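Polyketide synthase PksJ (Bacillus subtilis subsp. subtilis, PDB 4J1Q) contributes to the bacillaene assembly line a ketoreductase domain that probably uses bound NADPH to reduce alpha- and beta-keto groups stereoselectively. Local coordinates at residues 84-89 and 309-314; 108-113 and 128-133; 293-298 and 304-309; 316-321 and 333-338. All blocks are in the same frame, centred on the assembly; numbering follows the deposited sequence.

Contact 1 (84-89 and 309-314); sequences RYQCYM and EVLQPK. With NDP (NADPH dihydro-nicotinamide-adenine-dinucleotide phosphate), chain B.
K314 NZ hydrogen-bonds to both nicotinamide-ribose hydroxyls of NADPH, with O3D 2.5 Å from K314 NZ and O2D 3.1 Å from it, and to N355 OD1. The lysine lies on helix 304-324 of the Rossmann-fold ketoreductase domain, whose other flank packs against helix 81-98 of the N-terminal half. The axes of the two segments are 156° apart in direction, nearly antiparallel, and approach to 10.5 Å. A long, flexible lysine suits this place because it must reach from the helix to the sugar: its chain runs straight as far as CE, then bends (chi4 -79°) to turn NZ onto the diol. P313 CB meanwhile approaches the adenine, 3.8 Å from NADPH N6A. On the far flank, L311 supplies the apolar filling. Its CD1 lies beside the Q86 backbone, 4.0 Å from Q86 CA, and meets the M89 side chain at CB. Q86 and L311 lie alongside with their chains pointing opposite ways; the Q312 chain passes roughly square to that of Q86, their amide planes 77° apart. On helix 81-98, Y85 OH bonds to A353 O of helix 349-370, and M89 CG lies 3.4 Å above one face of the Y85 ring, toward the rim.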
# COMPACT_ATOMS: atom_id res chain seq x y z
N ARG A 84 13.76 -6.72 -4.15
CA ARG A 84 14.68 -5.62 -3.97
C ARG A 84 14.09 -4.59 -3.02
O ARG A 84 14.80 -4.05 -2.17
CB ARG A 84 14.99 -4.98 -5.32
CG ARG A 84 16.45 -5.08 -5.73
CD ARG A 84 16.65 -4.62 -7.16
NE ARG A 84 15.97 -5.51 -8.09
CZ ARG A 84 15.27 -5.10 -9.14
NH1 ARG A 84 15.16 -3.81 -9.41
NH2 ARG A 84 14.73 -6.00 -9.95
N TYR A 85 12.80 -4.32 -3.17
CA TYR A 85 12.04 -3.46 -2.25
C TYR A 85 12.12 -3.96 -0.81
O TYR A 85 12.48 -3.21 0.10
CB TYR A 85 10.57 -3.41 -2.70
CG TYR A 85 9.72 -2.45 -1.90
CD1 TYR A 85 9.60 -1.12 -2.28
CD2 TYR A 85 9.01 -2.88 -0.77
CE1 TYR A 85 8.79 -0.23 -1.57
CE2 TYR A 85 8.19 -1.99 -0.07
CZ TYR A 85 8.09 -0.67 -0.47
OH TYR A 85 7.29 0.21 0.22
N GLN A 86 11.78 -5.22 -0.59
CA GLN A 86 11.83 -5.79 0.76
C GLN A 86 13.22 -5.60 1.37
O GLN A 86 13.36 -5.12 2.50
CB GLN A 86 11.46 -7.29 0.74
CG GLN A 86 10.09 -7.58 0.14
CD GLN A 86 9.53 -8.91 0.59
OE1 GLN A 86 10.08 -9.56 1.47
NE2 GLN A 86 8.42 -9.31 -0.00
N CYS A 87 14.25 -5.90 0.57
CA CYS A 87 15.63 -5.71 1.00
C CYS A 87 15.91 -4.26 1.38
O CYS A 87 16.43 -3.99 2.46
CB CYS A 87 16.59 -6.18 -0.09
SG CYS A 87 18.31 -6.32 0.44
N TYR A 88 15.56 -3.33 0.51
CA TYR A 88 15.91 -1.93 0.75
C TYR A 88 15.14 -1.35 1.91
O TYR A 88 15.68 -0.54 2.68
CB TYR A 88 15.69 -1.08 -0.50
CG TYR A 88 16.64 -1.40 -1.62
CD1 TYR A 88 17.87 -2.01 -1.37
CD2 TYR A 88 16.33 -1.06 -2.92
CE1 TYR A 88 18.76 -2.27 -2.40
CE2 TYR A 88 17.20 -1.35 -3.96
CZ TYR A 88 18.41 -1.95 -3.69
OH TYR A 88 19.25 -2.23 -4.74
N MET A 89 13.89 -1.81 2.07
CA MET A 89 13.07 -1.39 3.21
C MET A 89 13.72 -1.81 4.51
O MET A 89 13.75 -1.04 5.47
CB MET A 89 11.65 -1.98 3.12
CG MET A 89 10.82 -1.43 1.97
SD MET A 89 10.68 0.38 1.99
CE MET A 89 11.80 0.80 0.65
N GLU A 309 8.28 -10.52 7.44
CA GLU A 309 7.11 -11.37 7.47
C GLU A 309 5.83 -10.59 7.17
O GLU A 309 4.92 -11.10 6.54
CB GLU A 309 7.00 -12.03 8.82
CG GLU A 309 5.82 -12.95 9.01
CD GLU A 309 5.59 -13.28 10.49
OE1 GLU A 309 6.54 -13.72 11.19
OE2 GLU A 309 4.48 -13.00 10.98
N VAL A 310 5.75 -9.34 7.61
CA VAL A 310 4.58 -8.57 7.20
C VAL A 310 4.65 -7.95 5.81
O VAL A 310 3.62 -7.77 5.18
CB VAL A 310 4.02 -7.61 8.29
CG1 VAL A 310 4.70 -7.81 9.63
CG2 VAL A 310 4.02 -6.17 7.81
N LEU A 311 5.87 -7.72 5.31
CA LEU A 311 6.06 -7.28 3.92
C LEU A 311 5.67 -8.37 2.91
O LEU A 311 5.15 -8.07 1.85
CB LEU A 311 7.51 -6.88 3.66
CG LEU A 311 8.06 -5.60 4.26
CD1 LEU A 311 9.55 -5.53 4.01
CD2 LEU A 311 7.38 -4.36 3.72
N GLN A 312 5.93 -9.63 3.25
CA GLN A 312 5.93 -10.70 2.26
C GLN A 312 4.65 -10.77 1.43
O GLN A 312 4.68 -10.51 0.22
CB GLN A 312 6.27 -12.05 2.91
CG GLN A 312 7.77 -12.31 3.02
CD GLN A 312 8.31 -13.07 1.82
OE1 GLN A 312 8.28 -14.29 1.80
NE2 GLN A 312 8.75 -12.34 0.80
N PRO A 313 3.49 -11.03 2.09
CA PRO A 313 2.24 -11.27 1.34
C PRO A 313 1.81 -10.09 0.49
O PRO A 313 1.17 -10.29 -0.55
CB PRO A 313 1.19 -11.50 2.45
CG PRO A 313 1.82 -10.98 3.71
CD PRO A 313 3.30 -11.19 3.55
N LYS A 314 2.15 -8.87 0.92
CA LYS A 314 1.62 -7.68 0.25
C LYS A 314 2.61 -7.20 -0.83
O LYS A 314 2.27 -6.40 -1.71
CB LYS A 314 1.33 -6.58 1.28
CG LYS A 314 -0.01 -6.77 2.03
CD LYS A 314 -0.25 -5.69 3.06
CE LYS A 314 -1.53 -5.94 3.86
NZ LYS A 314 -2.81 -5.55 3.17
PA NDP B . -7.20 -10.90 8.63
O1A NDP B . -5.84 -11.10 9.31
O2A NDP B . -8.49 -11.39 9.20
O5B NDP B . -7.08 -11.39 7.12
C5B NDP B . -5.80 -11.59 6.51
C4B NDP B . -5.83 -12.99 5.92
O4B NDP B . -4.68 -13.17 5.11
C3B NDP B . -5.70 -14.02 7.03
O3B NDP B . -6.89 -14.85 6.88
C2B NDP B . -4.44 -14.81 6.71
O2B NDP B . -4.70 -16.25 6.78
C1B NDP B . -4.17 -14.49 5.25
N9A NDP B . -2.69 -14.49 5.04
C8A NDP B . -1.74 -13.90 5.84
N7A NDP B . -0.50 -14.14 5.26
C5A NDP B . -0.70 -14.83 4.06
C6A NDP B . 0.14 -15.33 3.07
N6A NDP B . 1.51 -15.22 3.16
N1A NDP B . -0.39 -15.98 2.00
C2A NDP B . -1.73 -16.17 1.90
N3A NDP B . -2.56 -15.73 2.87
C4A NDP B . -2.08 -15.02 3.94
O3 NDP B . -7.33 -9.32 8.34
PN NDP B . -8.59 -8.72 7.57
O1N NDP B . -9.20 -7.77 8.59
O2N NDP B . -9.35 -9.81 6.83
O5D NDP B . -7.87 -7.82 6.44
C5D NDP B . -7.99 -8.06 5.04
C4D NDP B . -7.00 -7.13 4.31
O4D NDP B . -7.47 -5.77 4.40
C3D NDP B . -5.62 -7.15 4.98
O3D NDP B . -4.56 -7.16 3.99
C2D NDP B . -5.60 -5.89 5.80
O2D NDP B . -4.26 -5.40 5.86
C1D NDP B . -6.54 -4.93 5.06
N1N NDP B . -7.22 -4.02 5.99
C2N NDP B . -8.10 -4.49 6.93
C3N NDP B . -8.71 -3.61 7.86
C7N NDP B . -9.71 -4.16 8.88
O7N NDP B . -10.46 -3.36 9.46
N7N NDP B . -9.71 -5.47 9.22
C4N NDP B . -8.35 -2.24 7.87
C5N NDP B . -7.42 -1.80 6.92
C6N NDP B . -6.86 -2.72 6.00
P2B NDP B . -3.52 -17.31 7.12
O1X NDP B . -2.88 -16.71 8.39
O2X NDP B . -4.35 -18.58 7.24
O3X NDP B . -2.58 -17.30 5.93

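Contact 2 (108-113 and 128-133); sequences IIIQAI and GLFKTA
F130 reaches from its helix to the strand with the far end of its ring, and two residues receive it. A112 CB lies 3.7 Å from F130 CE2, and I110 CG2 lies 3.8 Å from F130 CZ. Both partners meet the ring at a slant. In I110 the CG2 methyl stands anti to the backbone N, and it is this branch that meets the phenyl tip, while CG1 leads elsewhere. The small methyl of A112 suits its place, since F130 CE2 comes within 4.0 Å of the strand itself at A112 N. Strands alternate their side chains, so I110 and A112 present the same face to the helix, whereas Q111 between them points the other way. This is the first half of a beta-alpha-beta unit in the Rossmann-like N-terminal part of the chain: strand 108-115 leads through helix 126-136 to the neighbouring parallel strand 140-147. F130 also rests on A142 of that strand, and I110 and A133 on its L140. On the reverse face, the buried amide of Q111 is satisfied by H47, Q143 and the carbonyl of L160. Within the helix, T132 OG1 bonds back to G128 O at 3.3 Å, tilted 24° from the carbonyl plane, while T132 N comes in from the other side of that carbonyl. By accepting the N-H of N345, T132 OG1 also ties the helix to its surroundings. L129 and T132 together turn toward helix 349-370, L129 touching A349 and A353, T132 touching A349 and A352.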
# COMPACT_ATOMS: atom_id res chain seq x y z
N ILE A 108 16.87 15.37 12.57
CA ILE A 108 17.49 14.76 11.43
C ILE A 108 16.58 14.75 10.21
O ILE A 108 15.36 14.81 10.34
CB ILE A 108 17.97 13.35 11.75
CG1 ILE A 108 18.65 13.34 13.13
CG2 ILE A 108 18.86 12.84 10.63
CD1 ILE A 108 19.70 12.27 13.33
N ILE A 109 17.20 14.76 9.04
CA ILE A 109 16.50 14.76 7.78
C ILE A 109 16.98 13.58 6.93
O ILE A 109 18.19 13.37 6.78
CB ILE A 109 16.71 16.09 7.01
CG1 ILE A 109 15.83 16.10 5.77
CG2 ILE A 109 18.18 16.24 6.61
CD1 ILE A 109 15.55 17.47 5.18
N ILE A 110 16.03 12.74 6.51
CA ILE A 110 16.29 11.76 5.48
C ILE A 110 15.49 12.09 4.23
O ILE A 110 14.30 12.36 4.32
CB ILE A 110 15.90 10.33 5.91
CG1 ILE A 110 16.20 10.13 7.38
CG2 ILE A 110 16.63 9.30 5.05
CD1 ILE A 110 15.85 8.74 7.87
N GLN A 111 16.16 12.04 3.09
CA GLN A 111 15.51 12.22 1.81
C GLN A 111 15.79 11.01 0.94
O GLN A 111 16.96 10.63 0.72
CB GLN A 111 16.04 13.46 1.11
CG GLN A 111 16.04 14.70 1.99
CD GLN A 111 16.53 15.92 1.24
OE1 GLN A 111 17.67 15.96 0.78
NE2 GLN A 111 15.65 16.91 1.07
N ALA A 112 14.71 10.40 0.45
CA ALA A 112 14.84 9.26 -0.43
C ALA A 112 14.67 9.73 -1.84
O ALA A 112 13.75 10.49 -2.16
CB ALA A 112 13.80 8.20 -0.10
N ILE A 113 15.61 9.31 -2.69
CA ILE A 113 15.55 9.68 -4.08
C ILE A 113 15.11 8.49 -4.89
O ILE A 113 15.75 7.44 -4.86
CB ILE A 113 16.88 10.23 -4.59
CG1 ILE A 113 17.52 11.13 -3.53
CG2 ILE A 113 16.67 11.03 -5.86
CD1 ILE A 113 16.74 12.37 -3.15
N GLY A 128 5.41 4.93 3.03
CA GLY A 128 4.75 4.32 4.19
C GLY A 128 5.68 4.19 5.38
O GLY A 128 5.29 4.51 6.52
N LEU A 129 6.89 3.70 5.14
CA LEU A 129 7.89 3.58 6.20
C LEU A 129 8.27 4.97 6.80
O LEU A 129 8.37 5.11 8.03
CB LEU A 129 9.14 2.82 5.71
CG LEU A 129 10.36 2.52 6.62
CD1 LEU A 129 10.02 1.99 7.99
CD2 LEU A 129 11.29 1.53 5.97
N PHE A 130 8.48 5.96 5.94
CA PHE A 130 8.91 7.33 6.38
C PHE A 130 7.87 8.04 7.26
O PHE A 130 8.19 8.58 8.32
CB PHE A 130 9.25 8.19 5.16
CG PHE A 130 10.67 7.99 4.67
CD1 PHE A 130 11.44 6.93 5.15
CD2 PHE A 130 11.26 8.89 3.80
CE1 PHE A 130 12.77 6.78 4.77
CE2 PHE A 130 12.57 8.72 3.40
CZ PHE A 130 13.34 7.68 3.91
N LYS A 131 6.60 7.91 6.88
CA LYS A 131 5.51 8.43 7.69
C LYS A 131 5.40 7.77 9.06
O LYS A 131 5.22 8.46 10.06
CB LYS A 131 4.19 8.30 6.93
CG LYS A 131 4.19 9.14 5.67
CD LYS A 131 2.78 9.29 5.13
CE LYS A 131 2.66 10.61 4.37
NZ LYS A 131 3.12 10.43 2.98
N THR A 132 5.58 6.45 9.13
CA THR A 132 5.58 5.79 10.43
C THR A 132 6.78 6.23 11.26
O THR A 132 6.62 6.66 12.38
CB THR A 132 5.54 4.27 10.30
OG1 THR A 132 4.35 3.90 9.58
CG2 THR A 132 5.54 3.58 11.71
N ALA A 133 7.97 6.20 10.66
CA ALA A 133 9.18 6.69 11.32
C ALA A 133 9.00 8.10 11.94
O ALA A 133 9.46 8.32 13.07
CB ALA A 133 10.36 6.68 10.35

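Contact 3 (293-298 and 304-309); sequences SSKDRF and NEEFQE
E306 lies between two basic side chains of the preceding loop, K295 and R297, and meets each in a different way. E306 OE1 lies 3.4 Å from K295 CB and E306 CG 3.7 Å from K295 CD, so carboxylate and methylene lie against the lysine's aliphatic stem; K295 NZ is 5.9 Å from E306 OE1, not in contact. Toward R297 the charges face each other. The guanidinium offers its edge, so that E306 OE1 lies near its plane, yet the carboxylate is turned almost perpendicular, 87° between the two planes. The resulting salt bridge is weak, R297 NH1 to E306 OE1 being 3.5 Å with a bent N-H...O angle of 146°. E306 can reach both because its extended chain leaves CB on the side away from the backbone nitrogen (chi1 -167°). Its stronger partner is K302, which salt-bridges E306 OE2. One turn along, the E309 side chain runs square across that of K295; their ion pair is long, and the modelled position of the E309 oxygen is doubtful. Long charged chains suit this surface loop, where polar ends can stay near solvent; R297 and E306 also touch a crystal neighbour. In the Rossmann-fold ketoreductase domain the loop leads from strand 286-289 into helix 304-324 and sets S294 against Y351 of helix 349-370. On its inner side helix 304-324 rests on helix 81-98, with F307 stacked on F93 and N304 bonded to E94.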
# COMPACT_ATOMS: atom_id res chain seq x y z
N SER A 293 -1.29 -9.06 7.17
CA SER A 293 -1.45 -9.08 8.59
C SER A 293 -0.58 -7.95 9.11
O SER A 293 0.34 -7.55 8.43
CB SER A 293 -1.00 -10.44 9.17
OG SER A 293 0.34 -10.75 8.80
N SER A 294 -0.95 -7.35 10.23
CA SER A 294 -0.10 -6.38 10.88
C SER A 294 0.40 -6.95 12.19
O SER A 294 -0.31 -7.71 12.86
CB SER A 294 -0.90 -5.13 11.17
OG SER A 294 -1.90 -5.40 12.14
N LYS A 295 1.64 -6.61 12.54
CA LYS A 295 2.17 -7.00 13.83
C LYS A 295 2.74 -5.79 14.55
O LYS A 295 3.84 -5.35 14.26
CB LYS A 295 3.25 -8.07 13.66
CG LYS A 295 2.69 -9.35 13.04
CD LYS A 295 3.73 -10.43 12.88
CE LYS A 295 3.08 -11.66 12.25
NZ LYS A 295 1.89 -12.15 13.01
N ASP A 296 1.97 -5.23 15.47
CA ASP A 296 2.36 -3.95 16.04
C ASP A 296 3.58 -4.00 16.94
O ASP A 296 3.66 -4.82 17.86
CB ASP A 296 1.19 -3.32 16.74
CG ASP A 296 0.05 -3.06 15.79
OD1 ASP A 296 0.30 -3.13 14.56
OD2 ASP A 296 -1.09 -2.86 16.24
N ARG A 297 4.60 -3.25 16.55
CA ARG A 297 5.74 -2.97 17.39
C ARG A 297 6.47 -1.73 16.90
O ARG A 297 6.54 -1.52 15.70
CB ARG A 297 6.71 -4.14 17.38
CG ARG A 297 6.62 -4.96 18.65
CD ARG A 297 7.87 -5.78 18.82
NE ARG A 297 7.69 -7.15 18.33
CZ ARG A 297 8.58 -8.11 18.53
NH1 ARG A 297 8.37 -9.33 18.04
NH2 ARG A 297 9.69 -7.86 19.24
N PHE A 298 7.07 -0.98 17.82
CA PHE A 298 7.79 0.23 17.46
C PHE A 298 9.08 -0.16 16.77
O PHE A 298 9.70 -1.16 17.12
CB PHE A 298 8.12 1.04 18.70
CG PHE A 298 7.12 2.12 19.00
CD1 PHE A 298 5.78 1.81 19.16
CD2 PHE A 298 7.54 3.43 19.17
CE1 PHE A 298 4.86 2.80 19.46
CE2 PHE A 298 6.62 4.42 19.45
CZ PHE A 298 5.29 4.09 19.65
N ASN A 304 14.01 -7.88 12.33
CA ASN A 304 14.02 -8.16 10.88
C ASN A 304 13.04 -9.24 10.43
O ASN A 304 12.44 -9.13 9.35
CB ASN A 304 15.42 -8.53 10.42
CG ASN A 304 16.39 -7.38 10.55
OD1 ASN A 304 15.99 -6.24 10.77
ND2 ASN A 304 17.69 -7.67 10.41
N GLU A 305 12.95 -10.32 11.19
CA GLU A 305 12.08 -11.44 10.80
C GLU A 305 10.62 -11.02 10.74
O GLU A 305 9.89 -11.37 9.80
CB GLU A 305 12.24 -12.64 11.75
CG GLU A 305 13.61 -13.28 11.73
CD GLU A 305 14.63 -12.49 12.53
OE1 GLU A 305 15.70 -12.17 11.97
OE2 GLU A 305 14.35 -12.20 13.71
N GLU A 306 10.19 -10.29 11.76
CA GLU A 306 8.81 -9.84 11.82
C GLU A 306 8.56 -8.85 10.68
O GLU A 306 7.54 -8.95 9.96
CB GLU A 306 8.52 -9.17 13.16
CG GLU A 306 7.04 -8.97 13.38
CD GLU A 306 6.74 -8.23 14.66
OE1 GLU A 306 6.03 -8.79 15.52
OE2 GLU A 306 7.13 -7.04 14.76
N PHE A 307 9.48 -7.90 10.56
CA PHE A 307 9.47 -6.93 9.46
C PHE A 307 9.27 -7.59 8.09
O PHE A 307 8.32 -7.30 7.40
CB PHE A 307 10.77 -6.11 9.50
CG PHE A 307 10.73 -4.87 8.66
CD1 PHE A 307 10.26 -3.68 9.19
CD2 PHE A 307 11.09 -4.90 7.31
CE1 PHE A 307 10.18 -2.53 8.42
CE2 PHE A 307 11.02 -3.75 6.53
CZ PHE A 307 10.56 -2.56 7.09
N GLN A 308 10.15 -8.51 7.71
CA GLN A 308 10.01 -9.21 6.42
C GLN A 308 8.71 -9.94 6.33
O GLN A 308 8.13 -10.09 5.24
CB GLN A 308 11.16 -10.21 6.18
CG GLN A 308 12.49 -9.54 5.78
CD GLN A 308 12.33 -8.67 4.55
OE1 GLN A 308 12.87 -7.57 4.49
NE2 GLN A 308 11.58 -9.16 3.55
N GLU A 309 8.28 -10.52 7.44
CA GLU A 309 7.11 -11.37 7.47
C GLU A 309 5.83 -10.59 7.17
O GLU A 309 4.92 -11.10 6.54
CB GLU A 309 7.00 -12.03 8.82
CG GLU A 309 5.82 -12.95 9.01
CD GLU A 309 5.59 -13.28 10.49
OE1 GLU A 309 6.54 -13.72 11.19
OE2 GLU A 309 4.48 -13.00 10.98

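Contact 4 (316-321 and 333-338); sequences SGLLHV and FIFFSS. With NDP (NADPH dihydro-nicotinamide-adenine-dinucleotide phosphate), chain B.
L318 CD1 sits almost exactly over the centre of the F335 ring, 3.7 Å from the centroid and only 8° off the ring normal: a well-centred CH-pi contact that sets one methyl against all six ring carbons. The two side chains stand nearly perpendicular, and L318 gets there because its CG points away from the backbone nitrogen (chi1 180°), straight out from the helix toward the strand. One turn later V321 CG1 packs obliquely against F333, 3.5 Å from F333 CZ. The rings also brace each other, for F333 CE1 lies in the plane of the F335 ring at its edge. Bulky aromatics suit this Rossmann-fold strand, since their broad rings give the apolar side chains of the covering helix a surface to pack on. At its C-terminal end the strand meets the cofactor: S337 O is 3.4 Å from NADPH C6N, and F336 CB is 3.6 Å from NADPH O4D. S338 then caps the next helix through its OG and S340 N. Strand 332-338 runs parallel between strands 286-289 and 377-383. F336 meets W383 and F218 edge-to-face, while L318 also touches M358 and F361 of helix 349-370, the neighbouring helix.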
# COMPACT_ATOMS: atom_id res chain seq x y z
N SER A 316 5.94 -9.22 -2.23
CA SER A 316 6.23 -10.35 -3.10
C SER A 316 4.97 -11.12 -3.45
O SER A 316 4.79 -11.56 -4.61
CB SER A 316 7.24 -11.31 -2.45
OG SER A 316 8.53 -10.76 -2.54
N GLY A 317 4.12 -11.34 -2.45
CA GLY A 317 2.89 -12.07 -2.66
C GLY A 317 2.09 -11.45 -3.78
O GLY A 317 1.58 -12.15 -4.64
N LEU A 318 2.03 -10.11 -3.79
CA LEU A 318 1.24 -9.38 -4.76
C LEU A 318 1.87 -9.47 -6.14
O LEU A 318 1.19 -9.74 -7.11
CB LEU A 318 1.11 -7.92 -4.33
CG LEU A 318 0.29 -7.04 -5.26
CD1 LEU A 318 -0.34 -5.89 -4.51
CD2 LEU A 318 1.22 -6.45 -6.27
N LEU A 319 3.17 -9.24 -6.22
CA LEU A 319 3.87 -9.40 -7.48
C LEU A 319 3.56 -10.78 -8.04
O LEU A 319 3.13 -10.89 -9.18
CB LEU A 319 5.38 -9.20 -7.29
CG LEU A 319 6.36 -9.28 -8.48
CD1 LEU A 319 7.66 -8.54 -8.18
CD2 LEU A 319 6.70 -10.73 -8.82
N HIS A 320 3.77 -11.82 -7.23
CA HIS A 320 3.59 -13.22 -7.66
C HIS A 320 2.23 -13.46 -8.23
O HIS A 320 2.10 -14.13 -9.24
CB HIS A 320 3.83 -14.19 -6.52
CG HIS A 320 5.26 -14.23 -6.03
ND1 HIS A 320 5.60 -14.70 -4.81
CD2 HIS A 320 6.45 -13.79 -6.63
CE1 HIS A 320 6.93 -14.56 -4.63
NE2 HIS A 320 7.45 -14.00 -5.73
N VAL A 321 1.20 -12.99 -7.53
CA VAL A 321 -0.17 -13.04 -8.04
C VAL A 321 -0.31 -12.31 -9.37
O VAL A 321 -0.76 -12.88 -10.37
CB VAL A 321 -1.17 -12.47 -7.03
CG1 VAL A 321 -2.57 -12.42 -7.63
CG2 VAL A 321 -1.16 -13.27 -5.74
N PHE A 333 -8.54 -6.01 -10.64
CA PHE A 333 -7.57 -6.52 -9.69
C PHE A 333 -7.48 -5.46 -8.59
O PHE A 333 -7.00 -4.35 -8.83
CB PHE A 333 -6.21 -6.69 -10.38
CG PHE A 333 -5.25 -7.61 -9.65
CD1 PHE A 333 -5.29 -7.75 -8.27
CD2 PHE A 333 -4.19 -8.19 -10.35
CE1 PHE A 333 -4.33 -8.52 -7.60
CE2 PHE A 333 -3.23 -8.96 -9.68
CZ PHE A 333 -3.28 -9.10 -8.30
N ILE A 334 -8.10 -5.75 -7.45
CA ILE A 334 -8.22 -4.78 -6.37
C ILE A 334 -7.38 -5.19 -5.16
O ILE A 334 -7.50 -6.31 -4.67
CB ILE A 334 -9.67 -4.64 -5.91
CG1 ILE A 334 -10.49 -3.85 -6.95
CG2 ILE A 334 -9.73 -4.01 -4.53
CD1 ILE A 334 -11.97 -4.20 -6.92
N PHE A 335 -6.50 -4.29 -4.72
CA PHE A 335 -5.68 -4.55 -3.52
C PHE A 335 -6.42 -4.00 -2.31
O PHE A 335 -6.83 -2.85 -2.30
CB PHE A 335 -4.31 -3.85 -3.62
CG PHE A 335 -3.66 -3.93 -4.97
CD1 PHE A 335 -2.84 -2.89 -5.40
CD2 PHE A 335 -3.82 -5.04 -5.78
CE1 PHE A 335 -2.27 -2.92 -6.67
CE2 PHE A 335 -3.26 -5.08 -7.04
CZ PHE A 335 -2.48 -4.02 -7.49
N PHE A 336 -6.42 -4.77 -1.23
CA PHE A 336 -6.90 -4.25 0.06
C PHE A 336 -5.77 -3.67 0.90
O PHE A 336 -5.11 -4.38 1.68
CB PHE A 336 -7.67 -5.32 0.84
CG PHE A 336 -9.08 -5.53 0.33
CD1 PHE A 336 -9.53 -4.87 -0.83
CD2 PHE A 336 -9.97 -6.34 1.02
CE1 PHE A 336 -10.81 -5.06 -1.29
CE2 PHE A 336 -11.25 -6.53 0.55
CZ PHE A 336 -11.69 -5.88 -0.60
N SER A 337 -5.50 -2.39 0.69
CA SER A 337 -4.41 -1.71 1.39
C SER A 337 -5.02 -1.05 2.63
O SER A 337 -6.16 -1.32 2.98
CB SER A 337 -3.79 -0.65 0.45
OG SER A 337 -2.84 0.17 1.11
N SER A 338 -4.30 -0.11 3.23
CA SER A 338 -4.72 0.40 4.52
C SER A 338 -4.47 1.89 4.62
O SER A 338 -3.54 2.43 3.99
CB SER A 338 -3.96 -0.31 5.64
OG SER A 338 -4.00 0.47 6.83
PA NDP B . -7.20 -10.90 8.63
O1A NDP B . -5.84 -11.10 9.31
O2A NDP B . -8.49 -11.39 9.20
O5B NDP B . -7.08 -11.39 7.12
C5B NDP B . -5.80 -11.59 6.51
C4B NDP B . -5.83 -12.99 5.92
O4B NDP B . -4.68 -13.17 5.11
C3B NDP B . -5.70 -14.02 7.03
O3B NDP B . -6.89 -14.85 6.88
C2B NDP B . -4.44 -14.81 6.71
O2B NDP B . -4.70 -16.25 6.78
C1B NDP B . -4.17 -14.49 5.25
N9A NDP B . -2.69 -14.49 5.04
C8A NDP B . -1.74 -13.90 5.84
N7A NDP B . -0.50 -14.14 5.26
C5A NDP B . -0.70 -14.83 4.06
C6A NDP B . 0.14 -15.33 3.07
N6A NDP B . 1.51 -15.22 3.16
N1A NDP B . -0.39 -15.98 2.00
C2A NDP B . -1.73 -16.17 1.90
N3A NDP B . -2.56 -15.73 2.87
C4A NDP B . -2.08 -15.02 3.94
O3 NDP B . -7.33 -9.32 8.34
PN NDP B . -8.59 -8.72 7.57
O1N NDP B . -9.20 -7.77 8.59
O2N NDP B . -9.35 -9.81 6.83
O5D NDP B . -7.87 -7.82 6.44
C5D NDP B . -7.99 -8.06 5.04
C4D NDP B . -7.00 -7.13 4.31
O4D NDP B . -7.47 -5.77 4.40
C3D NDP B . -5.62 -7.15 4.98
O3D NDP B . -4.56 -7.16 3.99
C2D NDP B . -5.60 -5.89 5.80
O2D NDP B . -4.26 -5.40 5.86
C1D NDP B . -6.54 -4.93 5.06
N1N NDP B . -7.22 -4.02 5.99
C2N NDP B . -8.10 -4.49 6.93
C3N NDP B . -8.71 -3.61 7.86
C7N NDP B . -9.71 -4.16 8.88
O7N NDP B . -10.46 -3.36 9.46
N7N NDP B . -9.71 -5.47 9.22
C4N NDP B . -8.35 -2.24 7.87
C5N NDP B . -7.42 -1.80 6.92
C6N NDP B . -6.86 -2.72 6.00
P2B NDP B . -3.52 -17.31 7.12
O1X NDP B . -2.88 -16.71 8.39
O2X NDP B . -4.35 -18.58 7.24
O3X NDP B . -2.58 -17.30 5.93

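Overall arrangement
Contacts 1, 2 and 4 are buried, whereas contact 3 is at the surface, and their chemistry follows: isoleucine and alanine against phenylalanine in contact 2, leucine and valine against phenylalanines in contact 4, long and weak ion pairs in contact 3, and a mixture of amides and apolar groups in contact 1. Helix 304-324 is common to contacts 1, 3 and 4; E309 lies in segments of contacts 1 and 3 but takes part only in contact 3. Contacts 2 and 4 both pack a helix on a parallel strand, but in different halves of the chain, with centres about 23 Å apart. Contact 1 bridges these halves; M89 there touches L129 of helix 126-136. NADPH is reached by contacts 1 and 4, through a lysine and through a strand end.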